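Glycosyl hydrolase (Rhizobium leguminosarum bv. trifolii, PDB 5NDX) probably hydrolyses O-glycosidic bonds as a family 39 glycosidase, and is a bacterial orthologue of human alpha-L-iduronidase. Local coordinates at residues Y162-V167 with G210-D215; D359-P364 with R488-A493; V525-V530 with F610-E615. The protein carries 2 engineered substitutions. All coordinates share one frame; numbering follows the deposited sequence.

Contact 1 of 3, residues Y162-V167 with G210-D215; sequences YYDACV and GPPRID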
loop_
_atom_site.group_PDB
_atom_site.type_symbol
_atom_site.label_atom_id
_atom_site.label_comp_id
_atom_site.label_asym_id
_atom_site.label_seq_id
_atom_site.Cartn_x
_atom_site.Cartn_y
_atom_site.Cartn_z
ATOM N N TYR A 162 13.227 -25.384 10.445
ATOM C CA TYR A 162 13.296 -24.286 9.472
ATOM C C TYR A 162 13.308 -22.909 10.169
ATOM O O TYR A 162 14.173 -22.073 9.862
ATOM C CB TYR A 162 12.172 -24.440 8.435
ATOM C CG TYR A 162 11.783 -23.149 7.749
ATOM C CD1 TYR A 162 12.540 -22.630 6.684
ATOM C CD2 TYR A 162 10.674 -22.448 8.169
ATOM C CE1 TYR A 162 12.182 -21.440 6.068
ATOM C CE2 TYR A 162 10.309 -21.263 7.567
ATOM C CZ TYR A 162 11.084 -20.752 6.537
ATOM O OH TYR A 162 10.683 -19.579 5.977
ATOM N N TYR A 163 12.400 -22.701 11.123
ATOM C CA TYR A 163 12.363 -21.457 11.941
ATOM C C TYR A 163 13.696 -21.249 12.678
ATOM O O TYR A 163 14.323 -20.171 12.614
ATOM C CB TYR A 163 11.173 -21.456 12.934
ATOM C CG TYR A 163 11.007 -20.118 13.585
ATOM C CD1 TYR A 163 10.311 -19.096 12.932
ATOM C CD2 TYR A 163 11.649 -19.820 14.765
ATOM C CE1 TYR A 163 10.230 -17.827 13.465
ATOM C CE2 TYR A 163 11.578 -18.569 15.314
ATOM C CZ TYR A 163 10.859 -17.556 14.657
ATOM O OH TYR A 163 10.797 -16.279 15.175
ATOM N N ASP A 164 14.164 -22.316 13.328
ATOM C CA ASP A 164 15.455 -22.320 14.036
ATOM C C ASP A 164 16.593 -21.883 13.156
ATOM O O ASP A 164 17.453 -21.141 13.584
ATOM C CB ASP A 164 15.779 -23.728 14.573
ATOM C CG ASP A 164 14.844 -24.177 15.678
ATOM O OD1 ASP A 164 14.351 -23.315 16.420
ATOM O OD2 ASP A 164 14.614 -25.408 15.824
ATOM N N ALA A 165 16.586 -22.382 11.929
ATOM C CA ALA A 165 17.636 -22.108 10.940
ATOM C C ALA A 165 17.579 -20.656 10.456
ATOM O O ALA A 165 18.632 -19.996 10.319
ATOM C CB ALA A 165 17.480 -23.062 9.762
ATOM N N CYS A 166 16.354 -20.173 10.177
ATOM C CA CYS A 166 16.158 -18.737 9.889
ATOM C C CYS A 166 16.753 -17.862 10.989
ATOM O O CYS A 166 17.509 -16.959 10.690
ATOM C CB CYS A 166 14.672 -18.390 9.737
ATOM S SG CYS A 166 13.952 -19.126 8.287
ATOM N N VAL A 167 16.401 -18.143 12.248
ATOM C CA VAL A 167 16.847 -17.328 13.384
ATOM C C VAL A 167 18.354 -17.436 13.569
ATOM O O VAL A 167 19.043 -16.400 13.774
ATOM C CB VAL A 167 16.116 -17.712 14.693
ATOM C CG1 VAL A 167 16.828 -17.195 15.942
ATOM C CG2 VAL A 167 14.689 -17.185 14.665
ATOM N N GLY A 210 17.403 -23.171 24.815
ATOM C CA GLY A 210 16.266 -22.279 24.858
ATOM C C GLY A 210 15.643 -22.068 23.487
ATOM O O GLY A 210 16.199 -22.477 22.453
ATOM N N PRO A 211 14.461 -21.439 23.478
ATOM C CA PRO A 211 13.694 -21.301 22.237
ATOM C C PRO A 211 14.301 -20.262 21.298
ATOM O O PRO A 211 14.909 -19.302 21.762
ATOM C CB PRO A 211 12.311 -20.858 22.731
ATOM C CG PRO A 211 12.600 -20.126 23.997
ATOM C CD PRO A 211 13.812 -20.769 24.622
ATOM N N PRO A 212 14.145 -20.451 19.974
ATOM C CA PRO A 212 14.536 -19.368 19.058
ATOM C C PRO A 212 13.693 -18.109 19.311
ATOM O O PRO A 212 12.544 -18.202 19.754
ATOM C CB PRO A 212 14.228 -19.958 17.684
ATOM C CG PRO A 212 13.074 -20.846 17.944
ATOM C CD PRO A 212 13.391 -21.500 19.263
ATOM N N ARG A 213 14.301 -16.952 19.118
ATOM C CA ARG A 213 13.611 -15.682 19.334
ATOM C C ARG A 213 12.462 -15.494 18.322
ATOM O O ARG A 213 12.466 -16.087 17.225
ATOM C CB ARG A 213 14.583 -14.516 19.228
ATOM C CG ARG A 213 15.192 -14.304 17.843
ATOM C CD ARG A 213 16.086 -13.064 17.867
ATOM N NE ARG A 213 16.938 -13.032 16.674
ATOM C CZ ARG A 213 16.682 -12.361 15.539
ATOM N NH1 ARG A 213 15.578 -11.608 15.402
ATOM N NH2 ARG A 213 17.554 -12.429 14.531
ATOM N N ILE A 214 11.482 -14.704 18.733
ATOM C CA ILE A 214 10.411 -14.257 17.849
ATOM C C ILE A 214 10.109 -12.809 18.214
ATOM O O ILE A 214 9.840 -12.488 19.373
ATOM C CB ILE A 214 9.176 -15.186 17.894
ATOM C CG1 ILE A 214 8.110 -14.707 16.889
ATOM C CG2 ILE A 214 8.584 -15.267 19.292
ATOM C CD1 ILE A 214 7.038 -15.746 16.570
ATOM N N ASP A 215 10.222 -11.928 17.225
ATOM C CA ASP A 215 10.064 -10.500 17.441
ATOM C C ASP A 215 8.654 -10.026 17.134
ATOM O O ASP A 215 8.294 -8.960 17.556
ATOM C CB ASP A 215 11.062 -9.757 16.593
ATOM C CG ASP A 215 12.511 -10.091 16.985
ATOM O OD1 ASP A 215 12.819 -9.947 18.166
ATOM O OD2 ASP A 215 13.313 -10.526 16.143
#
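P212 opens the contact by pressing its pyrrolidine ring between side chains of the helical segment 162-167. Its CG lies 3.6 Å from Y163 CD2, and its CB lies in the plane of the tyrosine ring, so the proline meets an edge and not a face. D164 bounds the proline ring too, with OD1 3.2 Å from P212 CG. The other carboxylate oxygen, D164 OD2, takes the backbone N-H of C205. V167 CG2 reaches P212 CB at 4.1 Å.

At R213 the backbone becomes the polar partner. Y163 OH donates to R213 O over 2.7 Å, in the carbonyl plane and on a lone pair, with a C=O...donor angle of 135°. Y163 CG stands anti to the backbone N (chi1 -170°), which carries the ring out from the helix to this carbonyl. The pair joins two parts of the TIM barrel. Helix 155-171 links barrel strands 140-142 and 179-184, and segment 210-215 leads into the next one, 216-219. A phenylalanine in place of Y163 lacks this donor to R213 O, and its loss would probably loosen the loop against the helix.

The R213 side chain starts in the crowded position between backbone N and carbonyl carbon (chi1 65°). Its CG packs on V167 CG1 at 3.8 Å, and the chain then runs extended to NE. Its guanidinium forms a salt bridge with D171 of the same helix through NH2. NH1 meets D215 OD2 at 2.6 Å, a salt bridge whose hydrogen bond is weak in angle, and also donates to L177 O. I214 follows, its CB 3.3 Å from Y163 OH and its side chain crossing the tyrosine at about a right angle.

Contact 2 of 3, residues D359-P364 with R488-A493; sequences DIIKKP and RAQEPA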
loop_
_atom_site.group_PDB
_atom_site.type_symbol
_atom_site.label_atom_id
_atom_site.label_comp_id
_atom_site.label_asym_id
_atom_site.label_seq_id
_atom_site.Cartn_x
_atom_site.Cartn_y
_atom_site.Cartn_z
ATOM N N ASP A 359 -0.177 -0.220 -21.023
ATOM C CA ASP A 359 -0.551 0.909 -20.222
ATOM C C ASP A 359 -1.180 0.376 -18.942
ATOM O O ASP A 359 -1.954 -0.611 -18.964
ATOM C CB ASP A 359 -1.514 1.803 -20.983
ATOM C CG ASP A 359 -0.809 2.689 -22.006
ATOM O OD1 ASP A 359 -0.226 3.701 -21.593
ATOM O OD2 ASP A 359 -0.835 2.370 -23.217
ATOM N N ILE A 360 -0.889 1.068 -17.849
ATOM C CA ILE A 360 -1.526 0.796 -16.574
ATOM C C ILE A 360 -2.210 2.046 -16.046
ATOM O O ILE A 360 -1.684 3.158 -16.137
ATOM C CB ILE A 360 -0.566 0.250 -15.500
ATOM C CG1 ILE A 360 0.684 1.105 -15.338
ATOM C CG2 ILE A 360 -0.240 -1.180 -15.850
ATOM C CD1 ILE A 360 1.632 0.582 -14.280
ATOM N N ILE A 361 -3.417 1.822 -15.511
ATOM C CA ILE A 361 -4.215 2.840 -14.937
ATOM C C ILE A 361 -4.436 2.541 -13.438
ATOM O O ILE A 361 -4.799 1.432 -13.070
ATOM C CB ILE A 361 -5.547 2.925 -15.678
ATOM C CG1 ILE A 361 -5.365 3.292 -17.150
ATOM C CG2 ILE A 361 -6.463 3.930 -15.030
ATOM C CD1 ILE A 361 -4.769 4.671 -17.427
ATOM N N LYS A 362 -4.200 3.520 -12.592
ATOM C CA LYS A 362 -4.453 3.422 -11.130
ATOM C C LYS A 362 -5.862 3.166 -10.739
ATOM O O LYS A 362 -6.781 3.797 -11.221
ATOM C CB LYS A 362 -4.050 4.717 -10.412
ATOM C CG LYS A 362 -2.592 4.838 -10.281
ATOM C CD LYS A 362 -1.955 6.203 -9.904
ATOM C CE LYS A 362 -2.676 7.090 -8.977
ATOM N NZ LYS A 362 -1.766 8.241 -8.524
ATOM N N LYS A 363 -6.007 2.282 -9.780
ATOM C CA LYS A 363 -7.302 1.875 -9.259
ATOM C C LYS A 363 -7.443 2.300 -7.787
ATOM O O LYS A 363 -6.449 2.728 -7.169
ATOM C CB LYS A 363 -7.419 0.351 -9.385
ATOM C CG LYS A 363 -7.660 -0.121 -10.806
ATOM C CD LYS A 363 -7.510 -1.637 -10.938
ATOM C CE LYS A 363 -8.577 -2.409 -10.169
ATOM N NZ LYS A 363 -8.215 -3.832 -10.205
ATOM N N PRO A 364 -8.663 2.140 -7.213
ATOM C CA PRO A 364 -8.923 2.606 -5.853
ATOM C C PRO A 364 -8.130 1.984 -4.755
ATOM O O PRO A 364 -7.971 2.623 -3.719
ATOM C CB PRO A 364 -10.431 2.390 -5.658
ATOM C CG PRO A 364 -10.969 2.512 -7.062
ATOM C CD PRO A 364 -9.917 1.917 -7.950
ATOM N N ARG A 488 -6.361 11.446 -16.267
ATOM C CA ARG A 488 -6.894 12.597 -15.500
ATOM C C ARG A 488 -7.772 12.089 -14.343
ATOM O O ARG A 488 -7.630 12.535 -13.192
ATOM C CB ARG A 488 -7.682 13.553 -16.393
ATOM C CG ARG A 488 -8.328 14.803 -15.747
ATOM C CD ARG A 488 -9.160 15.666 -16.746
ATOM N NE ARG A 488 -8.741 15.498 -18.189
ATOM C CZ ARG A 488 -9.447 14.932 -19.222
ATOM N NH1 ARG A 488 -10.704 14.449 -19.082
ATOM N NH2 ARG A 488 -8.878 14.840 -20.450
ATOM N N ALA A 489 -8.636 11.126 -14.653
ATOM C CA ALA A 489 -9.558 10.575 -13.687
ATOM C C ALA A 489 -8.894 9.725 -12.634
ATOM O O ALA A 489 -9.471 9.596 -11.542
ATOM C CB ALA A 489 -10.673 9.759 -14.373
ATOM N N GLN A 490 -7.697 9.191 -12.896
ATOM C CA GLN A 490 -7.106 8.229 -11.982
ATOM C C GLN A 490 -6.482 8.873 -10.759
ATOM O O GLN A 490 -6.226 8.171 -9.782
ATOM C CB GLN A 490 -6.011 7.385 -12.645
ATOM C CG GLN A 490 -4.632 8.071 -12.772
ATOM C CD GLN A 490 -3.582 7.261 -13.510
ATOM O OE1 GLN A 490 -2.390 7.689 -13.624
ATOM N NE2 GLN A 490 -3.950 6.128 -14.001
ATOM N N GLU A 491 -6.233 10.183 -10.822
ATOM C CA GLU A 491 -5.535 10.884 -9.750
ATOM C C GLU A 491 -6.483 11.308 -8.632
ATOM O O GLU A 491 -7.585 11.789 -8.908
ATOM C CB GLU A 491 -4.806 12.138 -10.272
ATOM C CG GLU A 491 -3.754 11.902 -11.375
ATOM C CD GLU A 491 -2.693 10.860 -11.049
ATOM O OE1 GLU A 491 -2.437 10.582 -9.837
ATOM O OE2 GLU A 491 -2.066 10.335 -12.036
ATOM N N PRO A 492 -6.050 11.158 -7.370
ATOM C CA PRO A 492 -6.893 11.616 -6.233
ATOM C C PRO A 492 -7.364 13.038 -6.515
ATOM O O PRO A 492 -6.556 13.952 -6.740
ATOM C CB PRO A 492 -5.933 11.573 -5.060
ATOM C CG PRO A 492 -5.030 10.448 -5.391
ATOM C CD PRO A 492 -4.834 10.493 -6.895
ATOM N N ALA A 493 -8.664 13.187 -6.556
ATOM C CA ALA A 493 -9.301 14.363 -7.079
ATOM C C ALA A 493 -9.762 15.325 -5.987
ATOM O O ALA A 493 -10.346 14.921 -4.973
ATOM C CB ALA A 493 -10.536 13.926 -7.884
HETATM O O HOH W 1 -7.746 5.825 -9.604
#
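The amide group of Q490 is flanked above its plane by the aliphatic chain of K362, with K362 CB 4.0 Å from Q490 CD. K362 CD, further along the same chain, is 4.1 Å from Q490 CD on that same face. The outer end of the amide points to the strand, where the backbone of K362 and the side chain of I361 meet it. The second flat group is the E491 carboxylate. K362 NZ approaches E491 OE1 from above the carboxylate plane, 27° out of it, and forms a hydrogen-bonded salt bridge of 2.8 Å.

Torsions bring these ends together. K362 CG is anti to the carbonyl carbon, and the chain bends at chi3 (35°), past the amide and on to the acid. The E491 CB points away from the strand, but a bend at chi2 (-53°) returns the carboxylate to the lysine. K362 NZ has a second acidic partner, E370. Two carboxylates around one buried amine would probably favour its charged form.

A water ties the two backbones together. It donates to K362 O at 2.8 Å and to Q490 O at 2.8 Å.

Segment 359-364 ends strand 358-362, which pairs antiparallel with strand 326-330. K363 is the N-cap residue of helix 364-372, which carries E370. Segment 488-493 leads from helix 480-489 to strand 493-503, an outer strand of the nine-stranded sheet. F483 and L486 of helix 480-489 pack on I361, while Y44 of barrel helix 36-45 packs on I360 and K362.

Contact 3 of 3, residues V525-V530 with F610-E615; sequences VPDVGV and FGRRSE. With SO4 (sulfate ion), chain G.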
loop_
_atom_site.group_PDB
_atom_site.type_symbol
_atom_site.label_atom_id
_atom_site.label_comp_id
_atom_site.label_asym_id
_atom_site.label_seq_id
_atom_site.Cartn_x
_atom_site.Cartn_y
_atom_site.Cartn_z
ATOM N N VAL A 525 -4.410 23.094 6.556
ATOM C CA VAL A 525 -2.986 23.292 6.765
ATOM C C VAL A 525 -2.667 24.786 6.988
ATOM O O VAL A 525 -3.267 25.615 6.355
ATOM C CB VAL A 525 -2.143 22.722 5.625
ATOM C CG1 VAL A 525 -2.394 21.248 5.522
ATOM C CG2 VAL A 525 -2.430 23.378 4.287
ATOM N N PRO A 526 -1.726 25.110 7.902
ATOM C CA PRO A 526 -1.373 26.496 8.144
ATOM C C PRO A 526 -0.482 27.048 7.042
ATOM O O PRO A 526 0.031 26.315 6.235
ATOM C CB PRO A 526 -0.623 26.445 9.477
ATOM C CG PRO A 526 0.029 25.095 9.457
ATOM C CD PRO A 526 -1.026 24.197 8.825
ATOM N N ASP A 527 -0.359 28.361 6.996
ATOM C CA ASP A 527 0.494 29.056 6.052
ATOM C C ASP A 527 1.912 29.172 6.678
ATOM O O ASP A 527 2.083 29.846 7.671
ATOM C CB ASP A 527 -0.101 30.437 5.767
ATOM C CG ASP A 527 0.718 31.250 4.786
ATOM O OD1 ASP A 527 1.713 30.771 4.247
ATOM O OD2 ASP A 527 0.358 32.408 4.560
ATOM N N VAL A 528 2.910 28.481 6.139
ATOM C CA VAL A 528 4.251 28.595 6.726
ATOM C C VAL A 528 4.976 29.880 6.237
ATOM O O VAL A 528 6.061 30.101 6.620
ATOM C CB VAL A 528 5.127 27.357 6.485
ATOM C CG1 VAL A 528 4.435 26.109 7.028
ATOM C CG2 VAL A 528 5.510 27.192 4.992
ATOM N N GLY A 529 4.396 30.654 5.338
ATOM C CA GLY A 529 4.957 31.919 4.976
ATOM C C GLY A 529 5.863 31.950 3.762
ATOM O O GLY A 529 6.176 33.033 3.298
ATOM N N VAL A 530 6.280 30.790 3.238
ATOM C CA VAL A 530 7.222 30.720 2.103
ATOM C C VAL A 530 6.741 29.654 1.111
ATOM O O VAL A 530 5.940 28.806 1.484
ATOM C CB VAL A 530 8.657 30.349 2.585
ATOM C CG1 VAL A 530 9.233 31.462 3.448
ATOM C CG2 VAL A 530 8.693 29.084 3.404
ATOM N N PHE A 610 -1.666 27.128 -0.798
ATOM C CA PHE A 610 -1.899 28.548 -0.969
ATOM C C PHE A 610 -1.606 28.997 -2.407
ATOM O O PHE A 610 -1.565 30.157 -2.653
ATOM C CB PHE A 610 -1.109 29.337 0.088
ATOM C CG PHE A 610 -1.463 28.928 1.478
ATOM C CD1 PHE A 610 -0.872 27.830 2.056
ATOM C CD2 PHE A 610 -2.474 29.571 2.165
ATOM C CE1 PHE A 610 -1.229 27.406 3.314
ATOM C CE2 PHE A 610 -2.856 29.134 3.423
ATOM C CZ PHE A 610 -2.234 28.053 3.986
ATOM N N GLY A 611 -1.411 28.069 -3.344
ATOM C CA GLY A 611 -1.070 28.387 -4.710
ATOM C C GLY A 611 0.401 28.758 -4.987
ATOM O O GLY A 611 0.719 29.073 -6.104
ATOM N N ARG A 612 1.304 28.694 -4.013
ATOM C CA ARG A 612 2.684 29.085 -4.291
ATOM C C ARG A 612 3.486 27.940 -4.921
ATOM O O ARG A 612 3.448 26.826 -4.435
ATOM C CB ARG A 612 3.373 29.573 -3.026
ATOM C CG ARG A 612 2.700 30.812 -2.437
ATOM C CD ARG A 612 3.301 31.196 -1.090
ATOM N NE ARG A 612 3.002 30.149 -0.096
ATOM C CZ ARG A 612 2.710 30.355 1.186
ATOM N NH1 ARG A 612 2.655 31.566 1.701
ATOM N NH2 ARG A 612 2.518 29.316 1.981
ATOM N N ARG A 613 4.205 28.248 -5.983
ATOM C CA ARG A 613 5.095 27.319 -6.664
ATOM C C ARG A 613 6.436 27.267 -5.997
ATOM O O ARG A 613 6.918 28.274 -5.533
ATOM C CB ARG A 613 5.302 27.715 -8.123
ATOM C CG ARG A 613 5.736 26.517 -8.954
ATOM C CD ARG A 613 6.047 26.784 -10.439
ATOM N NE ARG A 613 6.989 27.849 -10.809
ATOM C CZ ARG A 613 8.243 28.008 -10.397
ATOM N NH1 ARG A 613 8.786 27.221 -9.490
ATOM N NH2 ARG A 613 8.962 29.015 -10.867
ATOM N N SER A 614 7.055 26.095 -5.952
ATOM C CA SER A 614 8.429 25.986 -5.444
ATOM C C SER A 614 9.253 26.854 -6.381
ATOM O O SER A 614 9.136 26.688 -7.596
ATOM C CB SER A 614 8.955 24.554 -5.452
ATOM O OG SER A 614 8.724 23.924 -6.695
ATOM N N GLU A 615 9.980 27.829 -5.806
ATOM C CA GLU A 615 10.846 28.805 -6.549
ATOM C C GLU A 615 11.777 28.146 -7.602
ATOM O O GLU A 615 12.047 28.695 -8.669
ATOM C CB GLU A 615 11.687 29.624 -5.553
ATOM C CG GLU A 615 10.950 30.839 -4.996
ATOM C CD GLU A 615 11.579 31.384 -3.720
ATOM O OE1 GLU A 615 10.902 32.169 -3.019
ATOM O OE2 GLU A 615 12.741 31.026 -3.408
HETATM S S SO4 G . 3.522 30.542 -11.004
HETATM O O1 SO4 G . 2.918 31.885 -11.204
HETATM O O2 SO4 G . 3.212 30.064 -9.639
HETATM O O3 SO4 G . 2.966 29.600 -12.003
HETATM O O4 SO4 G . 4.992 30.622 -11.171
#
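An Asx turn at D527 directly follows strand 518-526 and receives a loop of the C-terminal beta region, which is probably fibronectin type III-like as in the human enzyme. D527 OD1 accepts the backbone N-H of G529 at 2.9 Å, from well above the carboxylate plane. The same oxygen takes both end nitrogens of R612: NH1 lies 2.8 Å from D527 OD1, on its syn lone pair, and NH2 lies 2.8 Å from D527 OD1, from above the carboxylate plane. Three donors thus grip one oxygen, which lies in the guanidinium plane. D527 OD2 is held by a salt bridge to R437, and R612 NE by one to D608. These bonds would probably keep both groups charged and fixed in rotation.

F610 lies beside this pair. D527 CB sits over one face of its ring, a CH-pi contact of 4.0 Å to the centroid, and V525 O lies at the ring edge. F610 CB also sits over the rim of one face of the R612 guanidinium. On the opposite face, V530 O stands 3.3 Å above the R612 guanidinium plane, offset toward the rim.

Contacts 1 and 2 are buried, whereas contact 3 lies at the surface. Contact 1 belongs to the TIM barrel. Contact 2 lies where the chain beyond the last barrel strand meets a helix leading into the nine-stranded sheet. Contact 3 joins that same sheet, through strand 518-526, to the C-terminal beta region. No secondary-structure element serves two contacts. The centres of contacts 2 and 3 are about 26 Å apart. The centre of contact 1 lies about 43 Å from that of contact 2. Across its segments, contact 1 relies on apolar packing and one neutral hydrogen bond. Contact 2 uses a buried salt bridge and a water, and contact 3 an arginine-aspartate grip beside an aromatic ring.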